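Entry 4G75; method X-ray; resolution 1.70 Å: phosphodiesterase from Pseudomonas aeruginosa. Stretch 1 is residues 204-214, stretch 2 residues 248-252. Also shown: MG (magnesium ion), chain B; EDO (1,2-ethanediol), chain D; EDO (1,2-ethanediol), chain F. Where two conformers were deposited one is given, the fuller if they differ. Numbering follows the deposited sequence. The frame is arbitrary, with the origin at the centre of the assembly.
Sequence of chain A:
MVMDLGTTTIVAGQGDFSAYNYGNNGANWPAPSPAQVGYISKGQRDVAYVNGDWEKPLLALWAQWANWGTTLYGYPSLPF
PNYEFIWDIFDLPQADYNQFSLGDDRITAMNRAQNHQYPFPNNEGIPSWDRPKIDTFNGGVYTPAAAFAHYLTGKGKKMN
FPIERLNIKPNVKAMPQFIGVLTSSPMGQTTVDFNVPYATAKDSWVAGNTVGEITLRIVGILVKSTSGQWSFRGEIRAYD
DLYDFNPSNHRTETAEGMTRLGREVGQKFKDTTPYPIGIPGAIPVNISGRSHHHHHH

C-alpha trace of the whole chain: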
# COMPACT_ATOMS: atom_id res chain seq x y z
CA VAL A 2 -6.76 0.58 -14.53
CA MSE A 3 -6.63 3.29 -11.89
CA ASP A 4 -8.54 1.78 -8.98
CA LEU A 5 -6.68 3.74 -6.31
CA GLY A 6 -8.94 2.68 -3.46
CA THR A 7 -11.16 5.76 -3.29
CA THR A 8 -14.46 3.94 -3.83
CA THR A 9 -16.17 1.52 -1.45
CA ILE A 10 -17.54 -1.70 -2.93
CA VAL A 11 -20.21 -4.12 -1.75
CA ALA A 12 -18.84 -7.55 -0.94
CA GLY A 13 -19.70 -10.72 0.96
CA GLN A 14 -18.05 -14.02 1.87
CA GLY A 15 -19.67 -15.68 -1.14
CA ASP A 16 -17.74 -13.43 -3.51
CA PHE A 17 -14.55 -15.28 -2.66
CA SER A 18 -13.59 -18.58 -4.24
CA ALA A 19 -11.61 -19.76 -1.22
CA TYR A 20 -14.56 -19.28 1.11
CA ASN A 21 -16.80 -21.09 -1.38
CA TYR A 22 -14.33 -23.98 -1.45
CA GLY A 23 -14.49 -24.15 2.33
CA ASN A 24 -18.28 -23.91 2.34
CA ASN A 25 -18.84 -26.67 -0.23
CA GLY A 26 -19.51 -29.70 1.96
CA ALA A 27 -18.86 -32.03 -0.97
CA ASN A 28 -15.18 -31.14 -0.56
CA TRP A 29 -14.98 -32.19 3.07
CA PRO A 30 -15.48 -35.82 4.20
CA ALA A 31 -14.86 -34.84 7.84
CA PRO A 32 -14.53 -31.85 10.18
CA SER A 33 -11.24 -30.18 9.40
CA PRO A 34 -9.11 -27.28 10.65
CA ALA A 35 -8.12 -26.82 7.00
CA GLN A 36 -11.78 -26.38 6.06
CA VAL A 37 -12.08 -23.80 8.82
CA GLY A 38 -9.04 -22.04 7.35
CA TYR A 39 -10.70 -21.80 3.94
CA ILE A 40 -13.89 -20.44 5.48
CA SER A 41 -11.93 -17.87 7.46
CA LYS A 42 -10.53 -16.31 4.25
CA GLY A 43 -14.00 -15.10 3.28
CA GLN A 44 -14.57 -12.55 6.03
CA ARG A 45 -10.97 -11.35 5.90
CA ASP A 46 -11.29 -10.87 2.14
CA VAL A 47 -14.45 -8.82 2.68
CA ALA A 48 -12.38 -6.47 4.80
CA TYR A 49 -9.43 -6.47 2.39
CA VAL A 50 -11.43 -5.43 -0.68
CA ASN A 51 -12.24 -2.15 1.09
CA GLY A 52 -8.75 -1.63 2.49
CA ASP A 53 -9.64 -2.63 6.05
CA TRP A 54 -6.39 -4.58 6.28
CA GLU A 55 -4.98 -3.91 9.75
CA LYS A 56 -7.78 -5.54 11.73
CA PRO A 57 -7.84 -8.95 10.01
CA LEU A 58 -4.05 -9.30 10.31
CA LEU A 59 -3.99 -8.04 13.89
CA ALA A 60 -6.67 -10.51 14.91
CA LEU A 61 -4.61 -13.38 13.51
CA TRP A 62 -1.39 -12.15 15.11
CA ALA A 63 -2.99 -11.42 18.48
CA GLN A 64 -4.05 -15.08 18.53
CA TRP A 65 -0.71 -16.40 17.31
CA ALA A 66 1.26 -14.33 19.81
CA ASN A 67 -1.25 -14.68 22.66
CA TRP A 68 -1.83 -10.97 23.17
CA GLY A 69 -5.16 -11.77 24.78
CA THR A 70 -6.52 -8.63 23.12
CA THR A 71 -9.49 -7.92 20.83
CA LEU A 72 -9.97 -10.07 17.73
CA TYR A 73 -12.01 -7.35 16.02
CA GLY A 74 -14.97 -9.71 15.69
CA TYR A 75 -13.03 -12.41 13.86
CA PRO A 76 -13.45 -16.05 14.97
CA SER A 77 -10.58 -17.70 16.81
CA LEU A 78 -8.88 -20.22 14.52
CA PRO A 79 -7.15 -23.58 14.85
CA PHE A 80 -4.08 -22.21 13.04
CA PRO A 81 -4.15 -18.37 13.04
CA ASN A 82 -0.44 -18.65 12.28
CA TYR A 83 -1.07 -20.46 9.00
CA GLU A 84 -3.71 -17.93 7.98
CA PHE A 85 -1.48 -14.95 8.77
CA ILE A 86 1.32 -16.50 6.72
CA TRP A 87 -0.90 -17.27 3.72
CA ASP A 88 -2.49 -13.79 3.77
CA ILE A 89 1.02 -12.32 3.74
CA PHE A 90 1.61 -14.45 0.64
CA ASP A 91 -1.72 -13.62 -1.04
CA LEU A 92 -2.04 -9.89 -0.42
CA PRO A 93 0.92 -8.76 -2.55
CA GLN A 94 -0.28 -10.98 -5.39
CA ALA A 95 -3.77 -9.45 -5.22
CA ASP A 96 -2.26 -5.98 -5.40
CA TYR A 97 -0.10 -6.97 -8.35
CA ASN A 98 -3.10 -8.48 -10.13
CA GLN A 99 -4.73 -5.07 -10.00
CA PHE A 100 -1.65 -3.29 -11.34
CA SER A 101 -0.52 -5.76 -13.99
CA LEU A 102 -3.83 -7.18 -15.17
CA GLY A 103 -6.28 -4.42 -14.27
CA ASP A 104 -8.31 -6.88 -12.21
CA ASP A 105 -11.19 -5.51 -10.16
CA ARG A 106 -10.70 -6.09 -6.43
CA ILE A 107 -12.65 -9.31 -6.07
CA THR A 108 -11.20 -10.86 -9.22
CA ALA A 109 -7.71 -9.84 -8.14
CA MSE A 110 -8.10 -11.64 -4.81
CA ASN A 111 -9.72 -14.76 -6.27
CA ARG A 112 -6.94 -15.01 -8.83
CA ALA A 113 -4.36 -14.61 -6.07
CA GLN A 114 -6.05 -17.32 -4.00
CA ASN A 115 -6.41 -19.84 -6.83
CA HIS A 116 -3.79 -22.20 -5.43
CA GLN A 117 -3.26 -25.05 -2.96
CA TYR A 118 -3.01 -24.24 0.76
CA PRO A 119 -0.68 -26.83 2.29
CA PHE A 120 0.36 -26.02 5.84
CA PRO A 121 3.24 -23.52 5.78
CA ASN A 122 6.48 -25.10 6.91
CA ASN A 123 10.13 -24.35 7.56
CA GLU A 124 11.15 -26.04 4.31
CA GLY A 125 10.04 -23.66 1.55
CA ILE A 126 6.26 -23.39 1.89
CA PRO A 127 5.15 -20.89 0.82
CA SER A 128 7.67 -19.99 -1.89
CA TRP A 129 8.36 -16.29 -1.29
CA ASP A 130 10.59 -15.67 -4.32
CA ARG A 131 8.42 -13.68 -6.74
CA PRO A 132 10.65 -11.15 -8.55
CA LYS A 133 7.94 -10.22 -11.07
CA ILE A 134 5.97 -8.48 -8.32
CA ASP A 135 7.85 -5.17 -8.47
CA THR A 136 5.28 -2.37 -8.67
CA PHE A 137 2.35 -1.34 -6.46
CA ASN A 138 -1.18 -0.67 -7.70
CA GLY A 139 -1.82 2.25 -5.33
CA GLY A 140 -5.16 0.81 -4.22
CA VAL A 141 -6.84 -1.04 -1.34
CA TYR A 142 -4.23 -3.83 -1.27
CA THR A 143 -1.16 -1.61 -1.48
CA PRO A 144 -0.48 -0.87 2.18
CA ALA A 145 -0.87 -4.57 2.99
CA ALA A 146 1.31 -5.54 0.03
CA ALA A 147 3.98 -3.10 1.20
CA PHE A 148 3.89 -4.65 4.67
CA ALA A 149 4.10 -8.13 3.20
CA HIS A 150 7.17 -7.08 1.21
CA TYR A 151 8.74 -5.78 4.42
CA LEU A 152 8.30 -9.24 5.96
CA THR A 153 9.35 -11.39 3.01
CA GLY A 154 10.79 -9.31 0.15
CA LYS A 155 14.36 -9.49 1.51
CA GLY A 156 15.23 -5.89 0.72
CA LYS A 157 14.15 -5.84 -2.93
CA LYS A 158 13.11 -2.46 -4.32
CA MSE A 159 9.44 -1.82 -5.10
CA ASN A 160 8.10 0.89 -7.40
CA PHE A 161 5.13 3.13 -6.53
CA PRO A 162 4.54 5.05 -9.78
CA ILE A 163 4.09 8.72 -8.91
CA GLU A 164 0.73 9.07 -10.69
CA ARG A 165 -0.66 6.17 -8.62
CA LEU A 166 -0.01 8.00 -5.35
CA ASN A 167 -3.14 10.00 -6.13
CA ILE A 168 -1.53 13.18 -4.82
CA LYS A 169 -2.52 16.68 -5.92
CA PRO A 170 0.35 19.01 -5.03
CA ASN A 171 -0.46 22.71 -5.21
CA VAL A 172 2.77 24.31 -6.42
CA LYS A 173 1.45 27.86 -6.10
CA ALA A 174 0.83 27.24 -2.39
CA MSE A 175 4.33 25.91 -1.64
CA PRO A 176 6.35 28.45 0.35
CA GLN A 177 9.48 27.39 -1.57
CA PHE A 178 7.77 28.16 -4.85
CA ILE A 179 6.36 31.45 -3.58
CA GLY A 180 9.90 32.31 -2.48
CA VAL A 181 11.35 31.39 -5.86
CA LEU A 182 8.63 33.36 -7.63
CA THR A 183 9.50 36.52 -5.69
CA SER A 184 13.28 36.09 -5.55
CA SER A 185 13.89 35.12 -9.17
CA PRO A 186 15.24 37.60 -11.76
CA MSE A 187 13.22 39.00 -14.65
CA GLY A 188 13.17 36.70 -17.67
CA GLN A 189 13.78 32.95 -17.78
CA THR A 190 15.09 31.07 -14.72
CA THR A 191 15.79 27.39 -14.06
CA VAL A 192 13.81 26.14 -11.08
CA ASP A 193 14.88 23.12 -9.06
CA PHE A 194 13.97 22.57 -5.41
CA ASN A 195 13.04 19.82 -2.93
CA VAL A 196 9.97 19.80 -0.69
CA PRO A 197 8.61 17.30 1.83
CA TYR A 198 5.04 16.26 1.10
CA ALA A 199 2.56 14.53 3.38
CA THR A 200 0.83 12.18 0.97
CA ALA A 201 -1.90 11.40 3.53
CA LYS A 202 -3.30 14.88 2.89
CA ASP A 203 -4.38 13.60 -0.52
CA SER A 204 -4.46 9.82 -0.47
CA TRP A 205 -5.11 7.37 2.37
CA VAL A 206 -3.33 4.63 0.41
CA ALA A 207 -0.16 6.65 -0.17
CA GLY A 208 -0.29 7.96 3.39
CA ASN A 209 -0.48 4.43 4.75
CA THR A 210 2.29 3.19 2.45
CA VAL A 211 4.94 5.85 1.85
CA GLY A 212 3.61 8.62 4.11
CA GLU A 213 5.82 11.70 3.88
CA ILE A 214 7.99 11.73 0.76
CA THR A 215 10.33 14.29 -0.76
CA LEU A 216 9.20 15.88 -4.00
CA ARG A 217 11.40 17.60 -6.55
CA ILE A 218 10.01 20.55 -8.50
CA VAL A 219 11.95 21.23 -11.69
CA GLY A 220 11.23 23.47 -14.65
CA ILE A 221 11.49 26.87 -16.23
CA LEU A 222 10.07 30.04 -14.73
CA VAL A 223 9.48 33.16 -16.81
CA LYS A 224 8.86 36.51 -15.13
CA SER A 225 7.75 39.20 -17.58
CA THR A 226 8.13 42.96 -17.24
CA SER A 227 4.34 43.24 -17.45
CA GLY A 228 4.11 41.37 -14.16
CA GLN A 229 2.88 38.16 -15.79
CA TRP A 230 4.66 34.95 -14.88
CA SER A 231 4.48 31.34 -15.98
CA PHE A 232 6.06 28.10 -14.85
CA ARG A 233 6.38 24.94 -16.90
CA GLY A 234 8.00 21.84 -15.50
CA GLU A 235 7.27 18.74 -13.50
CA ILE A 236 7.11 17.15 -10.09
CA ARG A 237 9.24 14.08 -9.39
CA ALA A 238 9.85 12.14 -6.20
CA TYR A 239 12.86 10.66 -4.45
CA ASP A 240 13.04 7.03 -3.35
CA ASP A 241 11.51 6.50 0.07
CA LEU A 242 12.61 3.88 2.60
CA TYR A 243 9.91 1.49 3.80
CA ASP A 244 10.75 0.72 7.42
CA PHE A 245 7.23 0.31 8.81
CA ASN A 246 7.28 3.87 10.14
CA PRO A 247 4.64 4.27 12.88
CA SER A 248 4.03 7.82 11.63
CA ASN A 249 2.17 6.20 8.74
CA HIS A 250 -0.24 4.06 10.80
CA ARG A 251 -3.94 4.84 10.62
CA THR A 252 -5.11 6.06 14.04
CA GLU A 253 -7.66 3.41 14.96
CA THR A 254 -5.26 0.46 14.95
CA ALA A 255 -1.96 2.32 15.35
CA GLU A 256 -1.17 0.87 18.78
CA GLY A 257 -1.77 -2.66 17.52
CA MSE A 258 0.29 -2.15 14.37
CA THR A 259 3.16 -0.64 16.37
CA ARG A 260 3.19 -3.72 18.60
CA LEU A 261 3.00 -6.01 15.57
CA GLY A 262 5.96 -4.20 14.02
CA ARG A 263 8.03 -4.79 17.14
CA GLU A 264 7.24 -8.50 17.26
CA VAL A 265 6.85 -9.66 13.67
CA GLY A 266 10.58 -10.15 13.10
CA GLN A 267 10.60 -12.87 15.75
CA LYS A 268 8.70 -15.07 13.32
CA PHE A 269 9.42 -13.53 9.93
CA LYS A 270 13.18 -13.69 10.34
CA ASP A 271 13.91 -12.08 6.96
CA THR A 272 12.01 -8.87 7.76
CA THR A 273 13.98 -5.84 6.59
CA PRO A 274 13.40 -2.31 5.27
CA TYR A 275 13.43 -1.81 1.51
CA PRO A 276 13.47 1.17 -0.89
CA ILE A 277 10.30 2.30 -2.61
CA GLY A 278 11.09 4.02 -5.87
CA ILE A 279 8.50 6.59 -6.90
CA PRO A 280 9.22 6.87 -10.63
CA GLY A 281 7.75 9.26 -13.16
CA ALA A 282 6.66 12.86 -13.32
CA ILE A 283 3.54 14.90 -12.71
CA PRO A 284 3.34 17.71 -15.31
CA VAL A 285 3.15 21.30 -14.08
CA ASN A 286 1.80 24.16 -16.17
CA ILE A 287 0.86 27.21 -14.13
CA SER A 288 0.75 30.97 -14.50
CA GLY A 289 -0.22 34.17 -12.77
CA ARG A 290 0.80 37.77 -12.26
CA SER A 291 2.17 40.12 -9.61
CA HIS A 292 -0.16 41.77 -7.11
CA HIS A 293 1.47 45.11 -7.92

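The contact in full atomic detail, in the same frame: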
# COMPACT_ATOMS: atom_id res chain seq x y z
N SER A 204 -4.25 11.22 -0.11
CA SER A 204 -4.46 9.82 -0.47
C SER A 204 -4.24 8.92 0.74
O SER A 204 -3.13 8.85 1.25
CB SER A 204 -3.47 9.44 -1.57
OG SER A 204 -3.44 8.04 -1.80
N TRP A 205 -5.29 8.24 1.21
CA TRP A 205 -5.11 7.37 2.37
C TRP A 205 -4.13 6.24 2.04
O TRP A 205 -3.31 5.88 2.88
CB TRP A 205 -6.44 6.83 2.93
CG TRP A 205 -6.99 5.60 2.24
CD1 TRP A 205 -7.93 5.56 1.25
CD2 TRP A 205 -6.65 4.24 2.52
NE1 TRP A 205 -8.19 4.26 0.89
CE2 TRP A 205 -7.42 3.43 1.66
CE3 TRP A 205 -5.77 3.63 3.42
CZ2 TRP A 205 -7.32 2.04 1.67
CZ3 TRP A 205 -5.68 2.24 3.42
CH2 TRP A 205 -6.45 1.46 2.55
N VAL A 206 -4.21 5.71 0.83
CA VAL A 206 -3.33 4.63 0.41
C VAL A 206 -1.85 5.05 0.43
O VAL A 206 -0.99 4.36 1.00
CB VAL A 206 -3.73 4.08 -1.00
CG1 VAL A 206 -2.70 3.07 -1.50
CG2 VAL A 206 -5.12 3.45 -0.95
N ALA A 207 -1.54 6.19 -0.18
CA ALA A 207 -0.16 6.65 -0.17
C ALA A 207 0.27 6.95 1.26
O ALA A 207 1.37 6.61 1.67
CB ALA A 207 0.01 7.88 -1.06
N GLY A 208 -0.61 7.61 2.02
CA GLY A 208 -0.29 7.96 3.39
C GLY A 208 0.04 6.77 4.26
O GLY A 208 0.86 6.85 5.17
N ASN A 209 -0.62 5.65 3.97
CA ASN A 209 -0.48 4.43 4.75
C ASN A 209 0.61 3.53 4.18
O ASN A 209 0.87 2.45 4.71
CB ASN A 209 -1.82 3.70 4.77
CG ASN A 209 -1.94 2.68 5.89
OD1 ASN A 209 -1.40 2.85 6.99
ND2 ASN A 209 -2.67 1.62 5.61
N THR A 210 1.23 3.97 3.09
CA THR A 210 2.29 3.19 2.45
C THR A 210 3.64 3.90 2.52
O THR A 210 4.58 3.41 3.14
CB THR A 210 1.94 2.87 0.97
OG1 THR A 210 0.67 2.21 0.91
CG2 THR A 210 3.01 1.98 0.35
N VAL A 211 3.72 5.05 1.86
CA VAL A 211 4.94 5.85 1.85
C VAL A 211 4.91 7.03 2.81
O VAL A 211 5.97 7.53 3.20
CB VAL A 211 5.28 6.38 0.44
CG1 VAL A 211 5.64 5.21 -0.47
CG2 VAL A 211 4.11 7.19 -0.13
N GLY A 212 3.73 7.50 3.19
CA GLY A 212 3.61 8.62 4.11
C GLY A 212 4.23 9.90 3.58
O GLY A 212 3.89 10.36 2.48
N GLU A 213 5.13 10.50 4.35
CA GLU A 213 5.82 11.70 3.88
C GLU A 213 6.93 11.33 2.91
O GLU A 213 7.77 10.48 3.21
CB GLU A 213 6.40 12.50 5.05
CG GLU A 213 6.94 13.86 4.60
CD GLU A 213 7.78 14.55 5.66
OE1 GLU A 213 7.26 15.49 6.31
OE2 GLU A 213 8.95 14.17 5.84
N ILE A 214 6.94 11.96 1.74
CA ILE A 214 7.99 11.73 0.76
C ILE A 214 8.63 13.07 0.44
O ILE A 214 8.15 14.10 0.88
CB ILE A 214 7.43 11.10 -0.52
CG1 ILE A 214 6.38 12.01 -1.16
CG2 ILE A 214 6.81 9.73 -0.20
CD1 ILE A 214 5.83 11.49 -2.47
N SER A 248 4.64 6.56 12.03
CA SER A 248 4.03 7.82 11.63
C SER A 248 2.95 7.59 10.58
O SER A 248 2.01 8.39 10.43
CB SER A 248 5.10 8.78 11.07
OG SER A 248 4.50 9.96 10.55
N ASN A 249 3.08 6.49 9.84
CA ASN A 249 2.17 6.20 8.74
C ASN A 249 0.95 5.36 9.12
O ASN A 249 0.09 5.13 8.27
CB ASN A 249 2.90 5.49 7.59
CG ASN A 249 4.11 6.26 7.10
OD1 ASN A 249 4.20 7.48 7.29
ND2 ASN A 249 5.04 5.56 6.47
N HIS A 250 0.89 4.90 10.36
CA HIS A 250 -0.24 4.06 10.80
C HIS A 250 -1.53 4.86 10.87
O HIS A 250 -1.55 6.00 11.34
CB HIS A 250 0.01 3.46 12.19
CG HIS A 250 1.21 2.56 12.27
ND1 HIS A 250 1.62 1.77 11.22
CD2 HIS A 250 2.06 2.30 13.30
CE1 HIS A 250 2.69 1.08 11.59
NE2 HIS A 250 2.97 1.38 12.84
N ARG A 251 -2.62 4.25 10.42
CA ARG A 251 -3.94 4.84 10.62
C ARG A 251 -4.25 4.80 12.12
O ARG A 251 -3.86 3.87 12.83
CB ARG A 251 -4.99 4.15 9.76
CG ARG A 251 -4.80 4.43 8.27
CD ARG A 251 -6.02 4.07 7.44
NE ARG A 251 -6.23 2.62 7.36
CZ ARG A 251 -7.18 2.06 6.62
NH1 ARG A 251 -8.00 2.81 5.89
NH2 ARG A 251 -7.31 0.74 6.59
N THR A 252 -4.93 5.83 12.61
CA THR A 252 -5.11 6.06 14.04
C THR A 252 -5.76 4.91 14.79
O THR A 252 -5.29 4.49 15.86
CB THR A 252 -5.96 7.33 14.28
OG1 THR A 252 -5.42 8.41 13.52
CG2 THR A 252 -5.98 7.69 15.75
MG MG B . 7.88 8.26 4.10
C1 EDO D . 2.89 2.19 8.59
O1 EDO D . 4.15 1.75 8.06
C2 EDO D . 1.83 2.15 7.50
O2 EDO D . 1.62 0.80 7.06
C1 EDO F . -2.19 7.70 8.32
O1 EDO F . -1.52 7.17 7.18
C2 EDO F . -1.25 8.60 9.12
O2 EDO F . -0.96 9.78 8.34
O HOH W 1 4.07 2.61 5.81
O HOH W 2 6.37 9.07 6.52
O HOH W 3 7.79 6.16 5.52
O HOH W 4 10.02 8.88 5.36

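The contact is small, 309 Å² summed over both sides, and rests mainly on N249, R251 and N209. No direct hydrogen bond between the stretches is clear from the geometry; packing, one stack and bridging waters carry the evidence.

N249 has the most surface covered, 90 Å². Its CA-to-CB bond points toward stretch 1, and chi1 of -55° (m) sets the amide beside the turn that follows the short helix. CB lies 3.4 Å from G208 O, and OD1 lies 3.4 Å from G212 CA. The amide reaches polar backbone groups of stretch 1 through water: water 2 donates to N249 OD1 (2.8 Å) and accepts from E213 N (2.9 Å), while water 1 accepts from N249 ND2 (3.2 Å) and donates to T210 O (2.8 Å). Water 3 accepts from N249 ND2 (3.0 Å) and also binds the magnesium ion at 2.5 Å from MG to its O, so the side chain joins the metal's second shell; V211 O and E213 O bind MG directly at 2.2 and 2.4 Å. An asparagine, with donor and acceptor on one short arm, suits these mixed demands. Glycine suits G212 on two counts: the phi of G212 is +62°, and an ideal CB on G212 would fall 2.0 Å from N249 OD1, a clash.

R251, with 70 Å² covered, leaves its backbone sideways, but its end comes nearer stretch 1. There the guanidinium lies flat on W205, with centres 4.2 Å apart, planes at 9° and NH1 3.4 Å from CE3 of W205. The indole offers a broad, flat face to the planar cation, whose NE and NH2 are hydrogen-bonded elsewhere in the structure.

N209, buried, gives 55 Å². Its CA is 5.1 Å from N249 CA, the closest CA pair across the stretches; its CA-to-CB bond points sideways, but with chi1 at -162° (t) the end of the side chain comes nearer stretch 2.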